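Local coordinates for protein phosphatidylinositol phosphate phosphatase (Schizosaccharomyces pombe, PDB 1I9Z) that removes the 5-phosphate from soluble and lipid inositol phosphates through its magnesium-dependent catalytic domain, controlling phosphoinositide levels in membrane trafficking and signalling, at residues Phe28-Tyr32 with Trp46-Glu50; Pro100-Leu105 with Ile117-Glu121; Val202-Phe208 with Phe247-Ser251. One frame throughout, in Å; residues are numbered along the deposited sequence.

Interaction 1 of 3, residues Phe28-Tyr32 with Trp46-Glu50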
ATOM      1  N   PHE A  28       0.367   7.238   5.507  1.00 16.66           N
ATOM      2  CA  PHE A  28       0.963   6.275   6.456  1.00 16.81           C
ATOM      3  C   PHE A  28       0.353   4.927   6.138  1.00 16.09           C
ATOM      4  O   PHE A  28      -0.889   4.788   6.169  1.00 14.82           O
ATOM      5  CB  PHE A  28       0.588   6.656   7.895  1.00 16.80           C
ATOM      6  CG  PHE A  28       1.337   5.865   8.956  1.00 18.39           C
ATOM      7  CD1 PHE A  28       2.490   6.419   9.575  1.00 18.61           C
ATOM      8  CD2 PHE A  28       0.898   4.584   9.377  1.00 17.64           C
ATOM      9  CE1 PHE A  28       3.189   5.732  10.575  1.00 18.01           C
ATOM     10  CE2 PHE A  28       1.593   3.863  10.386  1.00 17.52           C
ATOM     11  CZ  PHE A  28       2.773   4.458  10.992  1.00 18.06           C
ATOM     12  N   VAL A  29       1.179   3.948   5.802  1.00 14.11           N
ATOM     13  CA  VAL A  29       0.714   2.632   5.418  1.00 14.09           C
ATOM     14  C   VAL A  29       1.189   1.656   6.464  1.00 16.09           C
ATOM     15  O   VAL A  29       2.367   1.609   6.793  1.00 17.70           O
ATOM     16  CB  VAL A  29       1.237   2.201   4.012  1.00 16.14           C
ATOM     17  CG1 VAL A  29       0.783   0.719   3.669  1.00 16.84           C
ATOM     18  CG2 VAL A  29       0.735   3.143   2.959  1.00 14.58           C
ATOM     19  N   ALA A  30       0.243   0.907   7.002  1.00 15.27           N
ATOM     20  CA  ALA A  30       0.490  -0.010   8.088  1.00 15.10           C
ATOM     21  C   ALA A  30      -0.069  -1.396   7.808  1.00 13.71           C
ATOM     22  O   ALA A  30      -1.205  -1.531   7.378  1.00 14.26           O
ATOM     23  CB  ALA A  30      -0.206   0.566   9.415  1.00 14.13           C
ATOM     24  N   SER A  31       0.717  -2.412   8.163  1.00 12.18           N
ATOM     25  CA  SER A  31       0.361  -3.806   7.938  1.00 13.39           C
ATOM     26  C   SER A  31       0.608  -4.684   9.175  1.00 13.37           C
ATOM     27  O   SER A  31       1.665  -4.562   9.859  1.00 12.94           O
ATOM     28  CB  SER A  31       1.163  -4.365   6.729  1.00 12.98           C
ATOM     29  OG  SER A  31       0.566  -5.568   6.324  1.00 15.68           O
ATOM     30  N   TYR A  32      -0.326  -5.603   9.445  1.00 14.00           N
ATOM     31  CA  TYR A  32      -0.189  -6.492  10.584  1.00 12.94           C
ATOM     32  C   TYR A  32      -0.887  -7.829  10.424  1.00 14.50           C
ATOM     33  O   TYR A  32      -2.106  -7.865  10.240  1.00 15.21           O
ATOM     34  CB  TYR A  32      -0.736  -5.767  11.836  1.00 13.81           C
ATOM     35  CG  TYR A  32      -0.300  -6.280  13.208  1.00 13.94           C
ATOM     36  CD1 TYR A  32       0.591  -7.350  13.383  1.00 15.76           C
ATOM     37  CD2 TYR A  32      -0.748  -5.610  14.370  1.00 18.74           C
ATOM     38  CE1 TYR A  32       1.008  -7.747  14.710  1.00 16.43           C
ATOM     39  CE2 TYR A  32      -0.344  -5.990  15.631  1.00 17.50           C
ATOM     40  CZ  TYR A  32       0.520  -7.052  15.797  1.00 18.02           C
ATOM     41  OH  TYR A  32       0.877  -7.464  17.085  1.00 18.77           O
ATOM     42  N   TRP A  46       2.961   1.357  16.963  1.00 19.90           N
ATOM     43  CA  TRP A  46       2.820   1.001  15.553  1.00 18.82           C
ATOM     44  C   TRP A  46       2.319   2.139  14.645  1.00 18.12           C
ATOM     45  O   TRP A  46       2.885   2.451  13.593  1.00 17.27           O
ATOM     46  CB  TRP A  46       1.931  -0.261  15.473  1.00 16.46           C
ATOM     47  CG  TRP A  46       1.565  -0.706  14.037  1.00 15.87           C
ATOM     48  CD1 TRP A  46       2.386  -0.740  12.940  1.00 17.13           C
ATOM     49  CD2 TRP A  46       0.311  -1.239  13.616  1.00 16.00           C
ATOM     50  NE1 TRP A  46       1.717  -1.296  11.846  1.00 15.52           N
ATOM     51  CE2 TRP A  46       0.442  -1.616  12.238  1.00 15.88           C
ATOM     52  CE3 TRP A  46      -0.920  -1.458  14.275  1.00 15.54           C
ATOM     53  CZ2 TRP A  46      -0.605  -2.176  11.525  1.00 14.88           C
ATOM     54  CZ3 TRP A  46      -1.960  -2.007  13.601  1.00 15.73           C
ATOM     55  CH2 TRP A  46      -1.824  -2.386  12.214  1.00 14.81           C
ATOM     56  N   LEU A  47       1.232   2.773  15.073  1.00 19.23           N
ATOM     57  CA  LEU A  47       0.636   3.834  14.298  1.00 19.74           C
ATOM     58  C   LEU A  47       1.217   5.230  14.502  1.00 21.39           C
ATOM     59  O   LEU A  47       1.052   6.087  13.620  1.00 20.14           O
ATOM     60  CB  LEU A  47      -0.893   3.831  14.548  1.00 20.83           C
ATOM     61  CG  LEU A  47      -1.825   3.055  13.565  1.00 25.27           C
ATOM     62  CD1 LEU A  47      -1.109   1.986  12.703  1.00 19.26           C
ATOM     63  CD2 LEU A  47      -3.032   2.475  14.285  1.00 23.09           C
ATOM     64  N   PHE A  48       1.885   5.486  15.646  1.00 22.80           N
ATOM     65  CA  PHE A  48       2.505   6.832  15.863  1.00 24.13           C
ATOM     66  C   PHE A  48       3.966   6.551  16.259  1.00 26.67           C
ATOM     67  O   PHE A  48       4.443   6.955  17.331  1.00 24.62           O
ATOM     68  CB  PHE A  48       1.766   7.522  17.005  1.00 25.86           C
ATOM     69  CG  PHE A  48       0.279   7.550  16.796  1.00 27.08           C
ATOM     70  CD1 PHE A  48      -0.579   7.105  17.786  1.00 30.13           C
ATOM     71  CD2 PHE A  48      -0.242   8.107  15.631  1.00 28.36           C
ATOM     72  CE1 PHE A  48      -1.994   7.229  17.611  1.00 30.84           C
ATOM     73  CE2 PHE A  48      -1.614   8.236  15.433  1.00 30.05           C
ATOM     74  CZ  PHE A  48      -2.488   7.794  16.429  1.00 33.03           C
ATOM     75  N   PRO A  49       4.681   5.834  15.397  1.00 28.39           N
ATOM     76  CA  PRO A  49       6.071   5.462  15.667  1.00 32.51           C
ATOM     77  C   PRO A  49       7.088   6.541  15.651  1.00 36.66           C
ATOM     78  O   PRO A  49       8.127   6.425  16.334  1.00 36.68           O
ATOM     79  CB  PRO A  49       6.367   4.461  14.569  1.00 32.42           C
ATOM     80  CG  PRO A  49       5.685   5.173  13.372  1.00 31.41           C
ATOM     81  CD  PRO A  49       4.321   5.526  13.991  1.00 29.03           C
ATOM     82  N   GLU A  50       6.831   7.573  14.862  1.00 41.14           N
ATOM     83  CA  GLU A  50       7.816   8.649  14.735  1.00 45.74           C
ATOM     84  C   GLU A  50       7.380   9.843  15.516  1.00 46.54           C
ATOM     85  O   GLU A  50       6.229   9.922  15.957  1.00 46.07           O
ATOM     86  CB  GLU A  50       8.013   9.080  13.248  1.00 48.75           C
ATOM     87  CG  GLU A  50       6.744   9.054  12.326  1.00 54.16           C
ATOM     88  CD  GLU A  50       5.464   9.669  12.975  1.00 57.63           C
ATOM     89  OE1 GLU A  50       5.492  10.897  13.263  1.00 59.04           O
ATOM     90  OE2 GLU A  50       4.442   8.929  13.198  1.00 57.81           O
TER
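Trp46 turns the edge of its indole to the strand 28-32, its six-membered ring meeting Ala30 and Tyr32. The contact belongs to a beta-alpha-beta unit of the DNase I-like fold: strand 20-33 leads through the short helix 44-47 to strand 57-63, which runs parallel to it in the same sheet. Three residues of the strand, Phe28, Ala30 and Tyr32, direct their CA-to-CB bonds toward the helix end, as the two-residue repeat of an extended chain requires. Ala30 is nearest in backbone terms, with its CA 7.3 Å from the CA of Leu47. The small Ala30 CB admits two larger groups, Trp46 CZ2 at 3.5 Å and Leu47 CD1 at 3.7 Å. Tyr32 gives an edge-to-face pair, its ring edge directed at the face of the Trp46 six-membered ring; the centroids are 5.2 Å apart and the planes lie at 69°. No hydrogen bond crosses between the segments, and the polar end of the indole is satisfied elsewhere, Trp46 NE1 bonding to Ile309 O on the adjoining strand 309-320. On the sheet's other face, Val29 and Ser31 pack on Phe205. The Tyr32 side chain lies about 10 Å from the bound calcium ion and about 13 Å from the inositol bisphosphate, so this is buried packing near the active site and not part of the ligand pocket. Phe28 meets the chain where it leaves the helix, its CZ 3.5 Å from Pro49 CD. Leu47 O lies over one face of the Phe28 ring, whereas Trp46 O approaches the ring edge, 3.3 Å from Phe28 CZ.

Interaction 2 of 3, residues Pro100-Leu105 with Ile117-Glu121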
ATOM      1  N   PRO A 100     -11.663  18.764  14.517  1.00 52.58           N
ATOM      2  CA  PRO A 100     -11.835  17.607  13.632  1.00 50.74           C
ATOM      3  C   PRO A 100     -10.722  16.569  13.687  1.00 47.31           C
ATOM      4  O   PRO A 100      -9.508  16.865  13.768  1.00 47.15           O
ATOM      5  CB  PRO A 100     -11.963  18.238  12.242  1.00 51.27           C
ATOM      6  CG  PRO A 100     -12.728  19.464  12.536  1.00 52.86           C
ATOM      7  CD  PRO A 100     -12.004  20.002  13.776  1.00 53.61           C
ATOM      8  N   GLY A 101     -11.201  15.336  13.657  1.00 43.45           N
ATOM      9  CA  GLY A 101     -10.327  14.208  13.694  1.00 37.37           C
ATOM     10  C   GLY A 101     -10.282  13.543  12.329  1.00 32.29           C
ATOM     11  O   GLY A 101     -10.193  14.178  11.254  1.00 31.13           O
ATOM     12  N   TYR A 102     -10.345  12.232  12.419  1.00 27.11           N
ATOM     13  CA  TYR A 102     -10.249  11.367  11.284  1.00 25.96           C
ATOM     14  C   TYR A 102     -11.565  10.641  11.114  1.00 24.41           C
ATOM     15  O   TYR A 102     -12.256  10.381  12.101  1.00 25.58           O
ATOM     16  CB  TYR A 102      -9.162  10.328  11.557  1.00 20.82           C
ATOM     17  CG  TYR A 102      -7.767  10.893  11.450  1.00 23.57           C
ATOM     18  CD1 TYR A 102      -7.197  11.602  12.501  1.00 24.22           C
ATOM     19  CD2 TYR A 102      -7.044  10.791  10.237  1.00 20.33           C
ATOM     20  CE1 TYR A 102      -5.934  12.222  12.354  1.00 26.61           C
ATOM     21  CE2 TYR A 102      -5.808  11.421  10.082  1.00 21.32           C
ATOM     22  CZ  TYR A 102      -5.261  12.132  11.135  1.00 24.15           C
ATOM     23  OH  TYR A 102      -4.081  12.837  10.966  1.00 26.75           O
ATOM     24  N   VAL A 103     -11.873  10.294   9.867  1.00 23.91           N
ATOM     25  CA  VAL A 103     -13.050   9.535   9.577  1.00 23.21           C
ATOM     26  C   VAL A 103     -12.602   8.320   8.748  1.00 21.15           C
ATOM     27  O   VAL A 103     -11.576   8.381   8.039  1.00 20.77           O
ATOM     28  CB  VAL A 103     -14.061  10.317   8.729  1.00 25.81           C
ATOM     29  CG1 VAL A 103     -14.628  11.501   9.553  1.00 27.88           C
ATOM     30  CG2 VAL A 103     -13.418  10.787   7.460  1.00 24.64           C
ATOM     31  N   GLN A 104     -13.383   7.239   8.844  1.00 18.99           N
ATOM     32  CA  GLN A 104     -13.088   6.048   8.025  1.00 18.54           C
ATOM     33  C   GLN A 104     -13.778   6.274   6.694  1.00 19.14           C
ATOM     34  O   GLN A 104     -15.013   6.443   6.592  1.00 18.65           O
ATOM     35  CB  GLN A 104     -13.628   4.783   8.697  1.00 18.61           C
ATOM     36  CG  GLN A 104     -13.645   3.523   7.781  1.00 21.32           C
ATOM     37  CD  GLN A 104     -14.137   2.338   8.558  1.00 22.73           C
ATOM     38  OE1 GLN A 104     -13.759   2.175   9.725  1.00 23.10           O
ATOM     39  NE2 GLN A 104     -15.011   1.510   7.944  1.00 21.66           N
ATOM     40  N   LEU A 105     -12.986   6.280   5.654  1.00 17.90           N
ATOM     41  CA  LEU A 105     -13.506   6.456   4.323  1.00 18.35           C
ATOM     42  C   LEU A 105     -14.230   5.182   3.908  1.00 17.95           C
ATOM     43  O   LEU A 105     -15.398   5.194   3.403  1.00 16.03           O
ATOM     44  CB  LEU A 105     -12.335   6.724   3.373  1.00 19.18           C
ATOM     45  CG  LEU A 105     -12.603   7.138   1.957  1.00 18.69           C
ATOM     46  CD1 LEU A 105     -13.252   8.553   1.989  1.00 19.75           C
ATOM     47  CD2 LEU A 105     -11.252   7.155   1.149  1.00 19.67           C
ATOM     48  N   ILE A 117      -9.313   2.463   5.388  1.00 13.64           N
ATOM     49  CA  ILE A 117      -8.630   3.717   5.095  1.00 14.14           C
ATOM     50  C   ILE A 117      -9.303   4.880   5.852  1.00 17.04           C
ATOM     51  O   ILE A 117     -10.547   5.015   5.824  1.00 15.84           O
ATOM     52  CB  ILE A 117      -8.653   3.961   3.552  1.00 14.25           C
ATOM     53  CG1 ILE A 117      -7.822   2.862   2.831  1.00 13.10           C
ATOM     54  CG2 ILE A 117      -8.022   5.400   3.258  1.00 15.37           C
ATOM     55  CD1 ILE A 117      -7.658   3.118   1.310  1.00 16.38           C
ATOM     56  N   PHE A 118      -8.481   5.632   6.603  1.00 16.75           N
ATOM     57  CA  PHE A 118      -8.945   6.798   7.351  1.00 19.39           C
ATOM     58  C   PHE A 118      -8.289   8.068   6.815  1.00 19.97           C
ATOM     59  O   PHE A 118      -7.138   8.028   6.362  1.00 22.15           O
ATOM     60  CB  PHE A 118      -8.581   6.665   8.817  1.00 22.00           C
ATOM     61  CG  PHE A 118      -9.183   5.475   9.483  1.00 25.45           C
ATOM     62  CD1 PHE A 118      -8.550   4.228   9.431  1.00 26.70           C
ATOM     63  CD2 PHE A 118     -10.375   5.605  10.196  1.00 27.96           C
ATOM     64  CE1 PHE A 118      -9.117   3.137  10.087  1.00 27.36           C
ATOM     65  CE2 PHE A 118     -10.929   4.500  10.852  1.00 29.21           C
ATOM     66  CZ  PHE A 118     -10.295   3.292  10.784  1.00 26.46           C
ATOM     67  N   CYS A 119      -8.976   9.200   6.831  1.00 19.78           N
ATOM     68  CA  CYS A 119      -8.308  10.445   6.401  1.00 19.84           C
ATOM     69  C   CYS A 119      -8.768  11.551   7.329  1.00 21.87           C
ATOM     70  O   CYS A 119      -9.772  11.390   8.079  1.00 19.11           O
ATOM     71  CB  CYS A 119      -8.663  10.813   4.955  1.00 20.54           C
ATOM     72  SG  CYS A 119     -10.440  10.966   4.630  1.00 21.04           S
ATOM     73  N   LYS A 120      -8.029  12.656   7.303  1.00 22.44           N
ATOM     74  CA  LYS A 120      -8.431  13.806   8.102  1.00 23.74           C
ATOM     75  C   LYS A 120      -9.782  14.267   7.526  1.00 23.86           C
ATOM     76  O   LYS A 120     -10.004  14.180   6.312  1.00 22.01           O
ATOM     77  CB  LYS A 120      -7.421  14.915   7.930  1.00 25.03           C
ATOM     78  CG  LYS A 120      -6.117  14.677   8.634  1.00 22.62           C
ATOM     79  CD  LYS A 120      -5.098  15.758   8.157  1.00 22.83           C
ATOM     80  CE  LYS A 120      -3.804  15.776   8.988  1.00 25.00           C
ATOM     81  NZ  LYS A 120      -2.875  16.835   8.361  1.00 27.23           N
ATOM     82  N   GLU A 121     -10.676  14.755   8.369  1.00 24.28           N
ATOM     83  CA  GLU A 121     -11.951  15.286   7.830  1.00 29.03           C
ATOM     84  C   GLU A 121     -11.709  16.357   6.771  1.00 29.02           C
ATOM     85  O   GLU A 121     -12.437  16.458   5.779  1.00 28.97           O
ATOM     86  CB  GLU A 121     -12.811  15.885   8.962  1.00 30.43           C
ATOM     87  CG  GLU A 121     -13.390  14.813   9.835  1.00 36.02           C
ATOM     88  CD  GLU A 121     -14.618  15.262  10.680  1.00 39.30           C
ATOM     89  OE1 GLU A 121     -15.323  16.205  10.265  1.00 39.99           O
ATOM     90  OE2 GLU A 121     -14.879  14.634  11.743  1.00 41.84           O
TER
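Four backbone hydrogen bonds join these antiparallel strands of a beta hairpin. Val103 and Cys119 form the hydrogen-bonded pair, with Val103 N to Cys119 O and Cys119 N to Val103 O both 3.0 Å. Leu105 N donates to Ile117 O at 2.8 Å, and Glu121 N to Gly101 O at 3.0 Å carries the pairing past the strand ends. Tyr102-Lys120 and Gln104-Phe118 are non-hydrogen-bonded pairs, with CA-CA distances of 4.4 and 4.3 Å. Here CA-H...O contacts supplement the bonds, as between Tyr102 CA and Cys119 O at 3.2 Å. The N-to-C directions of the short strand segments make 142°, 38° short of exactly antiparallel, so the hairpin is twisted. On one face, Val103 CG2 lies 4.1 Å from Cys119 SG; on the other, Gln104 CB rests 3.5 Å from Phe118 CE2. Tyr102 OH comes within 3.6 Å of Lys120 CE, but both polar ends bind elsewhere: Tyr102 OH to Ala55 O, and Lys120 NZ in a salt bridge to Asp56. Strand 102-110 is outermost in the six-stranded sheet, and strand 113-120 lies between it and strand 57-63. Helix 78-94 packs on Phe118, while strands 127-136 and 147-155 of the second sheet meet Leu105, Cys119 and Ile117 on the opposite face.

Interaction 3 of 3, residues Val202-Phe208 with Phe247-Ser251; sequences VVWFGDF and FPFFS
A single phenylalanine, Phe247, meets two aromatic rings in different ways. Its edge points at the face of Trp204, with 5.0 Å from its centroid to that of the indole six-membered ring and planes at 76°; Phe247 CE2 is 3.6 Å from Trp204 CD2. Against Phe208 its plane is nearly parallel, at 20°, but slid apart, with centroids 4.9 Å apart and Phe247 CZ 3.5 Å from Phe208 CE2. Residues 202-205 are extended; the chain turns a corner at Gly206 (phi/psi 137/-153). Phe247-Phe250 is a type II beta turn, closed by Phe250 N to Phe247 O at 3.1 Å; Phe247 itself is left-handed (42/51), Pro248 follows at -64/145 and Phe249 at 67/6. Chi1 is t for Trp204 and m for Phe208, Phe247 and Phe250. Phe250 CZ lies 3.9 Å from Val202 CG1. This buried aromatic cluster packs the long loop between helix 236-242 and strand 283-288 onto the five-stranded sheet of the DNase I-like fold. Strand 201-205 lies between strands 158-166 and 283-288, while Tyr181 of helix 174-187 meets both Trp204 and Phe247.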
ATOM      1  N   VAL A 202       0.270   3.386  -6.645  1.00 17.22           N
ATOM      2  CA  VAL A 202      -0.315   2.131  -6.189  1.00 18.12           C
ATOM      3  C   VAL A 202       0.575   1.630  -5.032  1.00 18.59           C
ATOM      4  O   VAL A 202       1.820   1.612  -5.182  1.00 20.52           O
ATOM      5  CB  VAL A 202      -0.265   1.038  -7.294  1.00 16.61           C
ATOM      6  CG1 VAL A 202      -0.872  -0.264  -6.730  1.00 19.27           C
ATOM      7  CG2 VAL A 202      -1.006   1.483  -8.572  1.00 19.28           C
ATOM      8  N   VAL A 203      -0.009   1.206  -3.909  1.00 17.23           N
ATOM      9  CA  VAL A 203       0.815   0.663  -2.802  1.00 16.63           C
ATOM     10  C   VAL A 203       0.192  -0.679  -2.569  1.00 16.03           C
ATOM     11  O   VAL A 203      -1.045  -0.780  -2.383  1.00 14.81           O
ATOM     12  CB  VAL A 203       0.762   1.498  -1.485  1.00 18.70           C
ATOM     13  CG1 VAL A 203       1.568   0.779  -0.381  1.00 17.00           C
ATOM     14  CG2 VAL A 203       1.375   2.875  -1.728  1.00 19.79           C
ATOM     15  N   TRP A 204       1.014  -1.739  -2.677  1.00 13.49           N
ATOM     16  CA  TRP A 204       0.487  -3.110  -2.523  1.00 13.74           C
ATOM     17  C   TRP A 204       1.330  -3.705  -1.400  1.00 14.53           C
ATOM     18  O   TRP A 204       2.560  -3.708  -1.478  1.00 15.07           O
ATOM     19  CB  TRP A 204       0.677  -3.883  -3.807  1.00 13.17           C
ATOM     20  CG  TRP A 204       0.061  -5.220  -3.896  1.00 14.48           C
ATOM     21  CD1 TRP A 204      -0.295  -6.063  -2.875  1.00 14.31           C
ATOM     22  CD2 TRP A 204      -0.239  -5.913  -5.112  1.00 15.24           C
ATOM     23  NE1 TRP A 204      -0.806  -7.217  -3.390  1.00 16.75           N
ATOM     24  CE2 TRP A 204      -0.769  -7.148  -4.760  1.00 15.28           C
ATOM     25  CE3 TRP A 204      -0.086  -5.594  -6.468  1.00 16.32           C
ATOM     26  CZ2 TRP A 204      -1.173  -8.109  -5.729  1.00 18.47           C
ATOM     27  CZ3 TRP A 204      -0.501  -6.560  -7.433  1.00 15.37           C
ATOM     28  CH2 TRP A 204      -1.028  -7.780  -7.054  1.00 16.39           C
ATOM     29  N   PHE A 205       0.682  -4.256  -0.378  1.00 14.45           N
ATOM     30  CA  PHE A 205       1.416  -4.690   0.774  1.00 14.56           C
ATOM     31  C   PHE A 205       0.704  -5.775   1.566  1.00 15.02           C
ATOM     32  O   PHE A 205      -0.454  -6.074   1.298  1.00 16.25           O
ATOM     33  CB  PHE A 205       1.612  -3.454   1.722  1.00 13.96           C
ATOM     34  CG  PHE A 205       0.281  -2.937   2.367  1.00 14.44           C
ATOM     35  CD1 PHE A 205      -0.088  -3.364   3.647  1.00 14.08           C
ATOM     36  CD2 PHE A 205      -0.561  -2.060   1.691  1.00 12.98           C
ATOM     37  CE1 PHE A 205      -1.277  -2.910   4.242  1.00 13.96           C
ATOM     38  CE2 PHE A 205      -1.755  -1.585   2.254  1.00 13.89           C
ATOM     39  CZ  PHE A 205      -2.119  -2.011   3.561  1.00 11.94           C
ATOM     40  N   GLY A 206       1.406  -6.317   2.553  1.00 14.92           N
ATOM     41  CA  GLY A 206       0.798  -7.314   3.443  1.00 13.90           C
ATOM     42  C   GLY A 206       1.713  -8.475   3.719  1.00 13.66           C
ATOM     43  O   GLY A 206       2.921  -8.328   3.674  1.00 13.63           O
ATOM     44  N   ASP A 207       1.134  -9.636   4.019  1.00 12.94           N
ATOM     45  CA  ASP A 207       1.906 -10.835   4.347  1.00 12.70           C
ATOM     46  C   ASP A 207       1.988 -11.579   3.018  1.00 12.70           C
ATOM     47  O   ASP A 207       1.150 -12.437   2.685  1.00 14.55           O
ATOM     48  CB  ASP A 207       1.158 -11.687   5.382  1.00 14.04           C
ATOM     49  CG  ASP A 207       1.950 -12.935   5.785  1.00 14.00           C
ATOM     50  OD1 ASP A 207       2.959 -13.251   5.082  1.00 14.96           O
ATOM     51  OD2 ASP A 207       1.551 -13.599   6.778  1.00 15.35           O
ATOM     52  N   PHE A 208       3.032 -11.238   2.262  1.00 12.29           N
ATOM     53  CA  PHE A 208       3.225 -11.890   0.961  1.00 14.55           C
ATOM     54  C   PHE A 208       3.788 -13.293   1.149  1.00 16.23           C
ATOM     55  O   PHE A 208       3.826 -14.088   0.214  1.00 14.12           O
ATOM     56  CB  PHE A 208       4.139 -11.043   0.028  1.00 13.32           C
ATOM     57  CG  PHE A 208       3.592  -9.697  -0.337  1.00 14.23           C
ATOM     58  CD1 PHE A 208       2.218  -9.404  -0.226  1.00 12.82           C
ATOM     59  CD2 PHE A 208       4.443  -8.720  -0.910  1.00 15.85           C
ATOM     60  CE1 PHE A 208       1.709  -8.203  -0.690  1.00 13.90           C
ATOM     61  CE2 PHE A 208       3.950  -7.527  -1.365  1.00 15.41           C
ATOM     62  CZ  PHE A 208       2.572  -7.257  -1.267  1.00 13.83           C
ATOM     63  N   PHE A 247       5.403  -8.324  -9.251  1.00 21.38           N
ATOM     64  CA  PHE A 247       5.447  -6.892  -8.935  1.00 20.35           C
ATOM     65  C   PHE A 247       6.376  -6.048  -9.822  1.00 20.92           C
ATOM     66  O   PHE A 247       7.195  -5.279  -9.337  1.00 17.44           O
ATOM     67  CB  PHE A 247       5.857  -6.633  -7.456  1.00 18.95           C
ATOM     68  CG  PHE A 247       4.978  -7.377  -6.444  1.00 16.26           C
ATOM     69  CD1 PHE A 247       5.363  -8.594  -5.948  1.00 15.25           C
ATOM     70  CD2 PHE A 247       3.757  -6.831  -6.042  1.00 16.97           C
ATOM     71  CE1 PHE A 247       4.574  -9.309  -5.044  1.00 16.40           C
ATOM     72  CE2 PHE A 247       2.954  -7.550  -5.129  1.00 14.87           C
ATOM     73  CZ  PHE A 247       3.376  -8.768  -4.636  1.00 15.08           C
ATOM     74  N   PRO A 248       6.231  -6.177 -11.153  1.00 22.55           N
ATOM     75  CA  PRO A 248       7.091  -5.365 -12.023  1.00 23.43           C
ATOM     76  C   PRO A 248       6.789  -3.871 -11.808  1.00 24.23           C
ATOM     77  O   PRO A 248       5.642  -3.426 -11.566  1.00 23.80           O
ATOM     78  CB  PRO A 248       6.723  -5.845 -13.459  1.00 24.89           C
ATOM     79  CG  PRO A 248       5.265  -6.346 -13.321  1.00 25.42           C
ATOM     80  CD  PRO A 248       5.311  -7.056 -11.902  1.00 23.47           C
ATOM     81  N   PHE A 249       7.826  -3.078 -11.907  1.00 22.68           N
ATOM     82  CA  PHE A 249       7.756  -1.656 -11.709  1.00 24.08           C
ATOM     83  C   PHE A 249       7.437  -1.238 -10.278  1.00 23.05           C
ATOM     84  O   PHE A 249       7.210  -0.069 -10.039  1.00 23.32           O
ATOM     85  CB  PHE A 249       6.788  -0.993 -12.708  1.00 27.56           C
ATOM     86  CG  PHE A 249       7.142  -1.271 -14.160  1.00 32.42           C
ATOM     87  CD1 PHE A 249       6.391  -2.171 -14.911  1.00 34.72           C
ATOM     88  CD2 PHE A 249       8.268  -0.677 -14.745  1.00 36.31           C
ATOM     89  CE1 PHE A 249       6.755  -2.485 -16.219  1.00 36.97           C
ATOM     90  CE2 PHE A 249       8.638  -0.992 -16.071  1.00 36.19           C
ATOM     91  CZ  PHE A 249       7.880  -1.894 -16.793  1.00 36.57           C
ATOM     92  N   PHE A 250       7.378  -2.193  -9.334  1.00 20.24           N
ATOM     93  CA  PHE A 250       7.215  -1.832  -7.938  1.00 17.94           C
ATOM     94  C   PHE A 250       8.591  -1.730  -7.277  1.00 19.31           C
ATOM     95  O   PHE A 250       9.522  -2.475  -7.619  1.00 18.48           O
ATOM     96  CB  PHE A 250       6.446  -2.891  -7.126  1.00 17.01           C
ATOM     97  CG  PHE A 250       4.962  -2.810  -7.300  1.00 16.53           C
ATOM     98  CD1 PHE A 250       4.367  -3.389  -8.444  1.00 18.73           C
ATOM     99  CD2 PHE A 250       4.177  -2.104  -6.349  1.00 18.64           C
ATOM    100  CE1 PHE A 250       2.980  -3.275  -8.651  1.00 20.61           C
ATOM    101  CE2 PHE A 250       2.776  -1.981  -6.519  1.00 19.00           C
ATOM    102  CZ  PHE A 250       2.181  -2.560  -7.655  1.00 19.65           C
ATOM    103  N   SER A 251       8.708  -0.836  -6.311  1.00 18.09           N
ATOM    104  CA  SER A 251       9.947  -0.679  -5.582  1.00 20.63           C
ATOM    105  C   SER A 251       9.721  -0.976  -4.122  1.00 21.54           C
ATOM    106  O   SER A 251       8.575  -0.928  -3.653  1.00 22.61           O
ATOM    107  CB  SER A 251      10.476   0.765  -5.713  1.00 21.94           C
ATOM    108  OG  SER A 251      10.810   1.026  -7.096  1.00 23.01           O
TER

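From the N terminus the contacts follow in series, without nesting or crossing. Interaction 1 closes a loop with 13 residues between its segments, from strand 20-33 to the end of helix 44-47, and interaction 2 closes a hairpin with 11 residues between its segments. Both reach the six-stranded sheet, at its interior and outermost strand respectively, with nearest atoms about 7 Å apart. Interaction 3 spans 38 residues, 21 of them helical, and ties a loop to the five-stranded sheet. The two sheets pack face to face as in the DNase I-like sandwich: Ala30 O of interaction 1 lies 3.4 Å from Phe205 CE1 of interaction 3, and Ser31 OG 3.4 Å from Gly206 CA. Interactions 2 and 3 do not touch.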